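Local coordinates for dipeptidase (Streptococcus thermophilus, PDB 3PEB), which is probably a manganese-dependent hydrolase of the M24B peptidase family, represented here by its N-terminal creatinase/prolidase domain alone, at residues S5-I10 with Y32-D37; S19-V24 with F48-R53; A90-T95 with T117-R122. All coordinates share one frame; numbering follows the deposited sequence.

Contact 1: residues S5-I10 with Y32-D37; sequences SKLDRI and YLTGFD. With EDO (1,2-ethanediol), chain G; EDO (1,2-ethanediol), chain F.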
loop_
_atom_site.group_PDB
_atom_site.type_symbol
_atom_site.label_atom_id
_atom_site.label_comp_id
_atom_site.label_asym_id
_atom_site.label_seq_id
_atom_site.Cartn_x
_atom_site.Cartn_y
_atom_site.Cartn_z
ATOM N N SER A 5 10.390 -0.151 14.203
ATOM C CA SER A 5 8.964 -0.345 14.030
ATOM C C SER A 5 8.729 -1.376 12.909
ATOM O O SER A 5 9.656 -1.766 12.181
ATOM C CB SER A 5 8.294 0.974 13.650
ATOM O OG SER A 5 8.686 1.349 12.322
ATOM N N LYS A 6 7.489 -1.821 12.777
ATOM C CA LYS A 6 7.176 -2.789 11.727
ATOM C C LYS A 6 7.322 -2.139 10.341
ATOM O O LYS A 6 7.765 -2.782 9.398
ATOM C CB LYS A 6 5.763 -3.340 11.930
ATOM C CG LYS A 6 5.620 -4.219 13.182
ATOM C CD LYS A 6 4.159 -4.524 13.414
ATOM C CE LYS A 6 3.829 -5.134 14.767
ATOM N NZ LYS A 6 2.325 -5.047 14.972
ATOM N N LEU A 7 6.954 -0.864 10.219
ATOM C CA LEU A 7 7.179 -0.129 8.965
ATOM C C LEU A 7 8.671 0.084 8.669
ATOM O O LEU A 7 9.064 0.050 7.500
ATOM C CB LEU A 7 6.418 1.201 8.966
ATOM C CG LEU A 7 4.905 1.058 8.861
ATOM C CD1 LEU A 7 4.174 2.400 9.120
ATOM C CD2 LEU A 7 4.504 0.468 7.483
ATOM N N ASP A 8 9.487 0.289 9.707
ATOM C CA ASP A 8 10.964 0.332 9.560
ATOM C C ASP A 8 11.498 -0.981 8.964
ATOM O O ASP A 8 12.399 -0.970 8.129
ATOM C CB ASP A 8 11.683 0.556 10.894
ATOM C CG ASP A 8 11.515 1.970 11.466
ATOM O OD1 ASP A 8 11.189 2.942 10.745
ATOM O OD2 ASP A 8 11.689 2.083 12.691
ATOM N N ARG A 9 10.935 -2.109 9.407
ATOM C CA ARG A 9 11.370 -3.422 8.941
ATOM C C ARG A 9 11.008 -3.611 7.473
ATOM O O ARG A 9 11.777 -4.169 6.727
ATOM C CB ARG A 9 10.764 -4.551 9.782
ATOM C CG ARG A 9 11.423 -4.736 11.136
ATOM C CD ARG A 9 11.127 -6.117 11.705
ATOM N NE ARG A 9 10.000 -6.098 12.619
ATOM C CZ ARG A 9 9.291 -7.168 12.966
ATOM N NH1 ARG A 9 9.579 -8.364 12.466
ATOM N NH2 ARG A 9 8.284 -7.035 13.817
ATOM N N ILE A 10 9.827 -3.134 7.068
ATOM C CA ILE A 10 9.425 -3.173 5.647
ATOM C C ILE A 10 10.403 -2.334 4.833
ATOM O O ILE A 10 10.853 -2.760 3.772
ATOM C CB ILE A 10 7.986 -2.656 5.397
ATOM C CG1 ILE A 10 6.959 -3.611 6.028
ATOM C CG2 ILE A 10 7.728 -2.495 3.850
ATOM C CD1 ILE A 10 6.635 -4.877 5.177
ATOM N N TYR A 32 -1.745 -5.216 10.875
ATOM C CA TYR A 32 -0.501 -5.670 11.505
ATOM C C TYR A 32 0.573 -4.574 11.519
ATOM O O TYR A 32 1.168 -4.307 12.562
ATOM C CB TYR A 32 0.007 -6.935 10.809
ATOM C CG TYR A 32 1.379 -7.376 11.238
ATOM C CD1 TYR A 32 1.600 -7.920 12.504
ATOM C CD2 TYR A 32 2.462 -7.240 10.381
ATOM C CE1 TYR A 32 2.875 -8.317 12.895
ATOM C CE2 TYR A 32 3.733 -7.633 10.756
ATOM C CZ TYR A 32 3.941 -8.166 12.014
ATOM O OH TYR A 32 5.216 -8.566 12.372
ATOM N N LEU A 33 0.746 -3.888 10.386
ATOM C CA LEU A 33 1.798 -2.899 10.241
ATOM C C LEU A 33 1.462 -1.542 10.868
ATOM O O LEU A 33 2.370 -0.809 11.222
ATOM C CB LEU A 33 2.113 -2.658 8.768
ATOM C CG LEU A 33 2.698 -3.818 7.977
ATOM C CD1 LEU A 33 2.819 -3.450 6.492
ATOM C CD2 LEU A 33 4.036 -4.248 8.577
ATOM N N THR A 34 0.175 -1.183 10.948
ATOM C CA THR A 34 -0.201 0.195 11.279
ATOM C C THR A 34 -1.203 0.329 12.413
ATOM O O THR A 34 -1.345 1.412 12.957
ATOM C CB THR A 34 -0.827 0.946 10.057
ATOM O OG1 THR A 34 -2.137 0.425 9.784
ATOM C CG2 THR A 34 0.030 0.834 8.813
ATOM N N GLY A 35 -1.908 -0.747 12.761
ATOM C CA GLY A 35 -2.969 -0.681 13.763
ATOM C C GLY A 35 -4.303 -0.155 13.240
ATOM O O GLY A 35 -5.261 -0.046 14.002
ATOM N N PHE A 36 -4.383 0.158 11.944
ATOM C CA PHE A 36 -5.650 0.531 11.314
ATOM C C PHE A 36 -6.330 -0.714 10.746
ATOM O O PHE A 36 -5.781 -1.393 9.873
ATOM C CB PHE A 36 -5.447 1.538 10.187
ATOM C CG PHE A 36 -6.728 1.928 9.502
ATOM C CD1 PHE A 36 -7.722 2.607 10.194
ATOM C CD2 PHE A 36 -6.949 1.610 8.168
ATOM C CE1 PHE A 36 -8.913 2.975 9.572
ATOM C CE2 PHE A 36 -8.129 1.965 7.546
ATOM C CZ PHE A 36 -9.119 2.633 8.246
ATOM N N ASP A 37 -7.524 -0.995 11.248
ATOM C CA ASP A 37 -8.263 -2.208 10.917
ATOM C C ASP A 37 -9.455 -1.854 10.039
ATOM O O ASP A 37 -10.359 -1.128 10.464
ATOM C CB ASP A 37 -8.718 -2.894 12.205
ATOM C CG ASP A 37 -9.310 -4.282 11.964
ATOM O OD1 ASP A 37 -9.241 -4.790 10.822
ATOM O OD2 ASP A 37 -9.838 -4.869 12.928
HETATM C C1 EDO G . -8.228 1.285 14.329
HETATM O O1 EDO G . -8.774 0.213 13.535
HETATM C C2 EDO G . -9.070 2.572 14.305
HETATM O O2 EDO G . -10.460 2.334 14.526
HETATM C C1 EDO F . -8.490 -7.077 8.903
HETATM O O1 EDO F . -8.045 -7.086 10.262
HETATM C C2 EDO F . -9.828 -7.801 8.802
HETATM O O2 EDO F . -10.835 -6.857 8.433
HETATM O O HOH W 1 4.903 0.212 12.211
#
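The Tyr-32 ring carries Lys-6 on one face. CD of Lys-6 lies 4.0 Å from the ring centroid, nearly over the face and offset toward the rim, a CH-pi contact. NZ sits 4.3 Å from the same centroid, 32° from the normal, an off-centre cation-pi contact. Arg-134 makes a further cation-pi contact with this ring. The Lys-6 chain is extended beyond CG, with NZ anti to CG (chi4 166°). NZ stays beside the ring and also donates to Tyr-32 O at 2.8 Å.

The contact joins the first turn of helix 6-16 to the last turn of helix 27-34. Ser-5 is the N-cap of the first helix and forms a capping box with Asp-8. Asp-8 N donates to Ser-5 OG, and Ser-5 N returns a bond to Asp-8 OD2. The second helix ends at Thr-34 in an ST turn, in which Phe-36 N donates to Thr-34 OG1. This hydroxyl is also hydrogen-bonded to Val-30 O. Gly-35 has positive phi. Water 1 links the two helix ends, accepting from Leu-7 N and donating to Leu-33 O.

Apolar contacts complete the interface: Leu-33 CD2 touches Lys-6 CB and Ile-10 CG1, each at 3.9 Å. Leu-7 CD2 packs on Leu-33 CB at 4.1 Å. Val-49 and Leu-47 of strand 46-50 continue these apolar contacts.

Contact 2: residues S19-V24 with F48-R53; sequences SGLAIV and FVYENR. With EDO (1,2-ethanediol), chain D.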
loop_
_atom_site.group_PDB
_atom_site.type_symbol
_atom_site.label_atom_id
_atom_site.label_comp_id
_atom_site.label_asym_id
_atom_site.label_seq_id
_atom_site.Cartn_x
_atom_site.Cartn_y
_atom_site.Cartn_z
ATOM N N SER A 19 14.319 -1.992 -3.941
ATOM C CA SER A 19 12.961 -1.602 -4.234
ATOM C C SER A 19 12.570 -0.316 -3.559
ATOM O O SER A 19 12.789 -0.139 -2.355
ATOM C CB SER A 19 11.998 -2.709 -3.777
ATOM O OG SER A 19 10.650 -2.301 -3.905
ATOM N N GLY A 20 11.915 0.570 -4.311
ATOM C CA GLY A 20 11.499 1.856 -3.772
ATOM C C GLY A 20 10.138 1.872 -3.093
ATOM O O GLY A 20 9.768 2.880 -2.486
ATOM N N LEU A 21 9.393 0.771 -3.162
ATOM C CA LEU A 21 8.020 0.787 -2.703
ATOM C C LEU A 21 7.450 -0.592 -2.423
ATOM O O LEU A 21 7.616 -1.523 -3.246
ATOM C CB LEU A 21 7.129 1.465 -3.755
ATOM C CG LEU A 21 5.596 1.496 -3.491
ATOM C CD1 LEU A 21 5.202 2.385 -2.303
ATOM C CD2 LEU A 21 4.856 1.985 -4.760
ATOM N N ALA A 22 6.768 -0.721 -1.282
ATOM C CA ALA A 22 5.877 -1.867 -1.039
ATOM C C ALA A 22 4.425 -1.392 -1.120
ATOM O O ALA A 22 4.051 -0.376 -0.520
ATOM C CB ALA A 22 6.125 -2.531 0.361
ATOM N N ILE A 23 3.602 -2.173 -1.809
ATOM C CA ILE A 23 2.161 -1.921 -1.866
ATOM C C ILE A 23 1.496 -3.037 -1.096
ATOM O O ILE A 23 1.497 -4.192 -1.530
ATOM C CB ILE A 23 1.615 -1.885 -3.329
ATOM C CG1 ILE A 23 2.337 -0.807 -4.131
ATOM C CG2 ILE A 23 0.069 -1.630 -3.318
ATOM C CD1 ILE A 23 1.928 -0.740 -5.635
ATOM N N VAL A 24 0.935 -2.683 0.056
ATOM C CA VAL A 24 0.314 -3.620 0.967
ATOM C C VAL A 24 -1.190 -3.543 0.744
ATOM O O VAL A 24 -1.775 -2.460 0.810
ATOM C CB VAL A 24 0.700 -3.287 2.440
ATOM C CG1 VAL A 24 -0.030 -4.203 3.452
ATOM C CG2 VAL A 24 2.229 -3.425 2.633
ATOM N N PHE A 48 0.815 2.326 0.908
ATOM C CA PHE A 48 2.029 2.545 0.107
ATOM C C PHE A 48 3.186 2.847 1.049
ATOM O O PHE A 48 3.242 3.924 1.647
ATOM C CB PHE A 48 1.789 3.704 -0.884
ATOM C CG PHE A 48 0.698 3.437 -1.858
ATOM C CD1 PHE A 48 0.916 2.598 -2.935
ATOM C CD2 PHE A 48 -0.573 4.014 -1.703
ATOM C CE1 PHE A 48 -0.107 2.308 -3.851
ATOM C CE2 PHE A 48 -1.613 3.727 -2.611
ATOM C CZ PHE A 48 -1.403 2.907 -3.682
ATOM N N VAL A 49 4.075 1.862 1.240
ATOM C CA VAL A 49 5.219 2.011 2.088
ATOM C C VAL A 49 6.444 2.258 1.211
ATOM O O VAL A 49 7.048 1.335 0.671
ATOM C CB VAL A 49 5.458 0.793 3.045
ATOM C CG1 VAL A 49 6.585 1.146 4.032
ATOM C CG2 VAL A 49 4.161 0.418 3.794
ATOM N N TYR A 50 6.776 3.525 1.050
ATOM C CA TYR A 50 7.984 3.914 0.342
ATOM C C TYR A 50 9.267 3.614 1.104
ATOM O O TYR A 50 9.330 3.687 2.344
ATOM C CB TYR A 50 7.945 5.383 -0.009
ATOM C CG TYR A 50 6.975 5.746 -1.117
ATOM C CD1 TYR A 50 7.315 5.569 -2.460
ATOM C CD2 TYR A 50 5.716 6.272 -0.824
ATOM C CE1 TYR A 50 6.450 5.905 -3.468
ATOM C CE2 TYR A 50 4.844 6.635 -1.821
ATOM C CZ TYR A 50 5.199 6.426 -3.150
ATOM O OH TYR A 50 4.358 6.806 -4.152
ATOM N N GLU A 51 10.314 3.324 0.340
ATOM C CA GLU A 51 11.623 3.040 0.885
ATOM C C GLU A 51 12.209 4.288 1.583
ATOM O O GLU A 51 12.783 4.175 2.678
ATOM C CB GLU A 51 12.538 2.606 -0.243
ATOM C CG GLU A 51 13.961 2.276 0.160
ATOM C CD GLU A 51 14.900 2.163 -1.024
ATOM O OE1 GLU A 51 14.600 2.666 -2.126
ATOM O OE2 GLU A 51 15.972 1.596 -0.839
ATOM N N ASN A 52 12.067 5.460 0.946
ATOM C CA ASN A 52 12.675 6.698 1.469
ATOM C C ASN A 52 11.731 7.902 1.378
ATOM O O ASN A 52 12.172 8.997 1.100
ATOM C CB ASN A 52 14.009 7.006 0.769
ATOM C CG ASN A 52 14.847 8.024 1.512
ATOM O OD1 ASN A 52 15.031 7.910 2.727
ATOM N ND2 ASN A 52 15.426 9.002 0.789
ATOM N N ARG A 53 10.437 7.675 1.631
ATOM C CA ARG A 53 9.451 8.732 1.809
ATOM C C ARG A 53 8.481 8.238 2.884
ATOM O O ARG A 53 8.425 7.046 3.158
ATOM C CB ARG A 53 8.606 8.962 0.544
ATOM C CG ARG A 53 9.331 9.259 -0.738
ATOM C CD ARG A 53 8.424 9.128 -1.946
ATOM N NE ARG A 53 9.116 9.484 -3.183
ATOM C CZ ARG A 53 9.089 10.680 -3.762
ATOM N NH1 ARG A 53 8.374 11.669 -3.251
ATOM N NH2 ARG A 53 9.771 10.876 -4.877
HETATM C C1 EDO D . 8.975 14.759 -6.746
HETATM O O1 EDO D . 9.519 13.503 -6.317
HETATM C C2 EDO D . 8.011 15.252 -5.674
HETATM O O2 EDO D . 8.087 14.358 -4.560
HETATM O O HOH W 2 11.106 5.710 -1.783
#
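Leu-21 and Tyr-50 face each other as an antiparallel non-hydrogen-bonded pair. CD1 of Leu-21 stands over the centre of the Tyr-50 ring, 3.8 Å from the centroid and 10° off the normal. This is a CH-pi contact. The second torsion of Leu-21 (chi2 68°) puts CD1 in this place. The same methyl touches Phe-48 CB at 3.9 Å and lies at the edge of the Phe-48 ring. Ile-23 and Phe-48 lie side by side and point the same way, with Ile-23 CG1 3.9 Å from Phe-48 CD1.

Ala-22 and Val-49, between these pairs, form the hydrogen-bonded pair, and their side chains lie on the other face of the sheet. Ala-22 N donates to Val-49 O, and Val-49 N donates back to Ala-22 O. The ladder goes one step further, from Glu-51 N to Gly-20 O at 2.9 Å. Water 2 donates to Gly-20 O and accepts from Asn-52 N, linking the two segments.

Further out, Arg-53 CD lies 3.7 Å above the Tyr-50 ring plane, on the face opposite Leu-21. Tyr-50 OH is probably hydrogen-bonded to Ser-94 O, while Glu-51 OE2 bonds to Asn-15 ND2 and Ser-19 OG to Ile-99 O.

The two strands run antiparallel at 163° in the middle of the mixed sheet. Strand 96-102 flanks 21-24, and strand 56-60 flanks 46-50. Helix 6-16 packs on Ala-22 and Val-49, helix 27-34 packs on Val-24, and Phe-119 packs against Leu-21 and Ile-23.

Contact 3: residues A90-T95 with T117-R122; sequences AGLAST and TVFEGR. With NA (sodium ion), chain M; EDO (1,2-ethanediol), chain H; EDO (1,2-ethanediol), chain C.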
loop_
_atom_site.group_PDB
_atom_site.type_symbol
_atom_site.label_atom_id
_atom_site.label_comp_id
_atom_site.label_asym_id
_atom_site.label_seq_id
_atom_site.Cartn_x
_atom_site.Cartn_y
_atom_site.Cartn_z
ATOM N N ALA A 90 -3.130 10.455 -9.208
ATOM C CA ALA A 90 -3.144 11.890 -8.969
ATOM C C ALA A 90 -2.619 12.228 -7.567
ATOM O O ALA A 90 -2.027 13.294 -7.360
ATOM C CB ALA A 90 -4.569 12.462 -9.173
ATOM N N GLY A 91 -2.804 11.322 -6.613
ATOM C CA GLY A 91 -2.403 11.595 -5.225
ATOM C C GLY A 91 -0.961 11.259 -4.853
ATOM O O GLY A 91 -0.410 11.855 -3.924
ATOM N N LEU A 92 -0.343 10.329 -5.567
ATOM C CA LEU A 92 1.015 9.931 -5.249
ATOM C C LEU A 92 1.990 10.684 -6.149
ATOM O O LEU A 92 1.872 10.638 -7.362
ATOM C CB LEU A 92 1.192 8.433 -5.441
ATOM C CG LEU A 92 0.365 7.485 -4.574
ATOM C CD1 LEU A 92 0.675 6.038 -4.989
ATOM C CD2 LEU A 92 0.627 7.711 -3.054
ATOM N N ALA A 93 2.993 11.317 -5.564
ATOM C CA ALA A 93 4.054 11.975 -6.350
ATOM C C ALA A 93 4.903 10.994 -7.136
ATOM O O ALA A 93 5.316 11.269 -8.284
ATOM C CB ALA A 93 4.954 12.798 -5.443
ATOM N N SER A 94 5.171 9.837 -6.546
ATOM C CA SER A 94 6.091 8.935 -7.168
ATOM C C SER A 94 5.390 7.634 -7.576
ATOM O O SER A 94 4.977 6.857 -6.722
ATOM C CB SER A 94 7.222 8.631 -6.220
ATOM O OG SER A 94 8.120 7.728 -6.819
ATOM N N THR A 95 5.304 7.411 -8.882
ATOM C CA THR A 95 4.759 6.169 -9.414
ATOM C C THR A 95 5.701 5.479 -10.405
ATOM O O THR A 95 5.340 4.468 -10.971
ATOM C CB THR A 95 3.405 6.424 -10.070
ATOM O OG1 THR A 95 3.563 7.366 -11.135
ATOM C CG2 THR A 95 2.389 6.958 -9.038
ATOM N N THR A 117 -1.712 -0.066 -14.221
ATOM C CA THR A 117 -2.032 1.143 -14.983
ATOM C C THR A 117 -1.439 2.411 -14.312
ATOM O O THR A 117 -1.288 3.436 -14.970
ATOM C CB THR A 117 -3.532 1.375 -15.213
ATOM O OG1 THR A 117 -4.182 1.639 -13.969
ATOM C CG2 THR A 117 -4.200 0.174 -15.942
ATOM N N VAL A 118 -1.157 2.329 -13.017
ATOM C CA VAL A 118 -0.629 3.457 -12.234
ATOM C C VAL A 118 0.909 3.436 -12.229
ATOM O O VAL A 118 1.564 4.454 -12.468
ATOM C CB VAL A 118 -1.185 3.402 -10.802
ATOM C CG1 VAL A 118 -0.590 4.520 -9.899
ATOM C CG2 VAL A 118 -2.724 3.504 -10.794
ATOM N N PHE A 119 1.482 2.272 -11.931
ATOM C CA PHE A 119 2.912 2.138 -11.680
ATOM C C PHE A 119 3.670 1.584 -12.841
ATOM O O PHE A 119 3.275 0.572 -13.415
ATOM C CB PHE A 119 3.157 1.253 -10.457
ATOM C CG PHE A 119 2.654 1.860 -9.188
ATOM C CD1 PHE A 119 3.413 2.809 -8.502
ATOM C CD2 PHE A 119 1.392 1.561 -8.718
ATOM C CE1 PHE A 119 2.934 3.382 -7.362
ATOM C CE2 PHE A 119 0.897 2.146 -7.563
ATOM C CZ PHE A 119 1.654 3.062 -6.881
ATOM N N GLU A 120 4.753 2.277 -13.166
ATOM C CA GLU A 120 5.731 1.826 -14.132
ATOM C C GLU A 120 6.828 1.138 -13.331
ATOM O O GLU A 120 7.565 1.802 -12.553
ATOM C CB GLU A 120 6.320 3.020 -14.896
ATOM C CG GLU A 120 7.361 2.651 -15.968
ATOM C CD GLU A 120 6.748 2.075 -17.245
ATOM O OE1 GLU A 120 5.497 1.972 -17.348
ATOM O OE2 GLU A 120 7.537 1.733 -18.153
ATOM N N GLY A 121 6.899 -0.175 -13.478
ATOM C CA GLY A 121 7.972 -0.966 -12.904
ATOM C C GLY A 121 7.630 -2.437 -12.802
ATOM O O GLY A 121 6.533 -2.868 -13.180
ATOM N N ARG A 122 8.584 -3.188 -12.271
ATOM C CA ARG A 122 8.523 -4.625 -12.148
ATOM C C ARG A 122 8.045 -4.989 -10.757
ATOM O O ARG A 122 8.560 -4.464 -9.756
ATOM C CB ARG A 122 9.929 -5.212 -12.349
ATOM C CG ARG A 122 9.947 -6.717 -12.245
ATOM C CD ARG A 122 11.267 -7.307 -12.678
ATOM N NE ARG A 122 12.208 -7.407 -11.563
ATOM C CZ ARG A 122 13.345 -6.727 -11.451
ATOM N NH1 ARG A 122 13.728 -5.857 -12.383
ATOM N NH2 ARG A 122 14.120 -6.931 -10.392
HETATM NA NA NA M . 2.858 -0.606 -15.368
HETATM C C1 EDO H . 2.876 10.431 -11.176
HETATM O O1 EDO H . 4.256 10.245 -10.843
HETATM C C2 EDO H . 2.058 10.326 -9.902
HETATM O O2 EDO H . 1.230 11.480 -9.673
HETATM C C1 EDO C . -0.910 11.092 -0.234
HETATM O O1 EDO C . 0.362 11.460 -0.784
HETATM C C2 EDO C . -1.818 12.309 -0.118
HETATM O O2 EDO C . -2.057 12.803 -1.437
HETATM O O HOH W 3 4.048 5.782 -13.604
HETATM O O HOH W 4 2.674 1.670 -16.499
HETATM O O HOH W 5 3.772 -2.410 -14.032
HETATM O O HOH W 6 2.185 -1.636 -17.364
#
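Thr-95 meets Val-118 and Phe-119 through CB and CG2. Its CB lies 3.6 Å from Val-118 O and 3.9 Å from Phe-119 CD1. CG2 goes on to touch Val-118 CG1 at 3.9 Å, where the two side chains cross at about a right angle. OG1 sits between the backbone N and the carbonyl carbon (chi1 60°). Water 3 lies 3.0 Å from Thr-95 OG1 and also bonds to Val-118 O. Lys-89 NZ is hydrogen-bonded to both of these oxygens as well.

The Phe-119 ring lies against Thr-95 and Leu-92. Val-118 CG1 lies over one face, offset toward the rim, and Ser-94 O is at the edge. Leu-92 CD1 reaches Phe-119 CZ at 3.7 Å, its side chain crossing that of Phe-119 at about a right angle.

The backbone bond is Glu-120 N to Thr-95 O, 3.2 Å long and 154° at the hydrogen. It joins the two chain runs where helix 84-91 leads into strand 96-102 and helix 109-118 leads into strand 122-125, the parallel pair at one edge of the sheet. Phe-119 CA adds a CA-H...O contact to Thr-95 O.

Phe-119 O binds a sodium ion at 2.3 Å; three waters and Gln-116 O are the other ligands of the ion. Water 4 donates to Glu-120 OE1, and water 5 to Gly-121 O. The ion is thus held by neutral carbonyl and water oxygens, and the nearby Glu-120 carboxylate would probably help balance its charge through water.

In the fold
Contact 2 lies between the other two. Contacts 1 and 2 have centres 12 Å apart and touch through apolar groups: Leu-7 CD2 meets Val-49 CG2 at 3.7 Å, and Ile-10 CG2 meets Ala-22 CB at 3.8 Å. Contacts 2 and 3 have centres 11 Å apart. Phe-119 CE1 packs on Leu-21 CD2 at 3.5 Å, and Phe-48 CE1 on Phe-119 CZ at 3.6 Å. Contacts 1 and 3 do not touch; their centres are 22 Å apart. A sodium site belongs to contact 3, and the Ile-23 side chain of contact 2 is about 10 Å from that same ion. This is the N-terminal domain only; the peptidase domain that would hold the family's metal centre is absent.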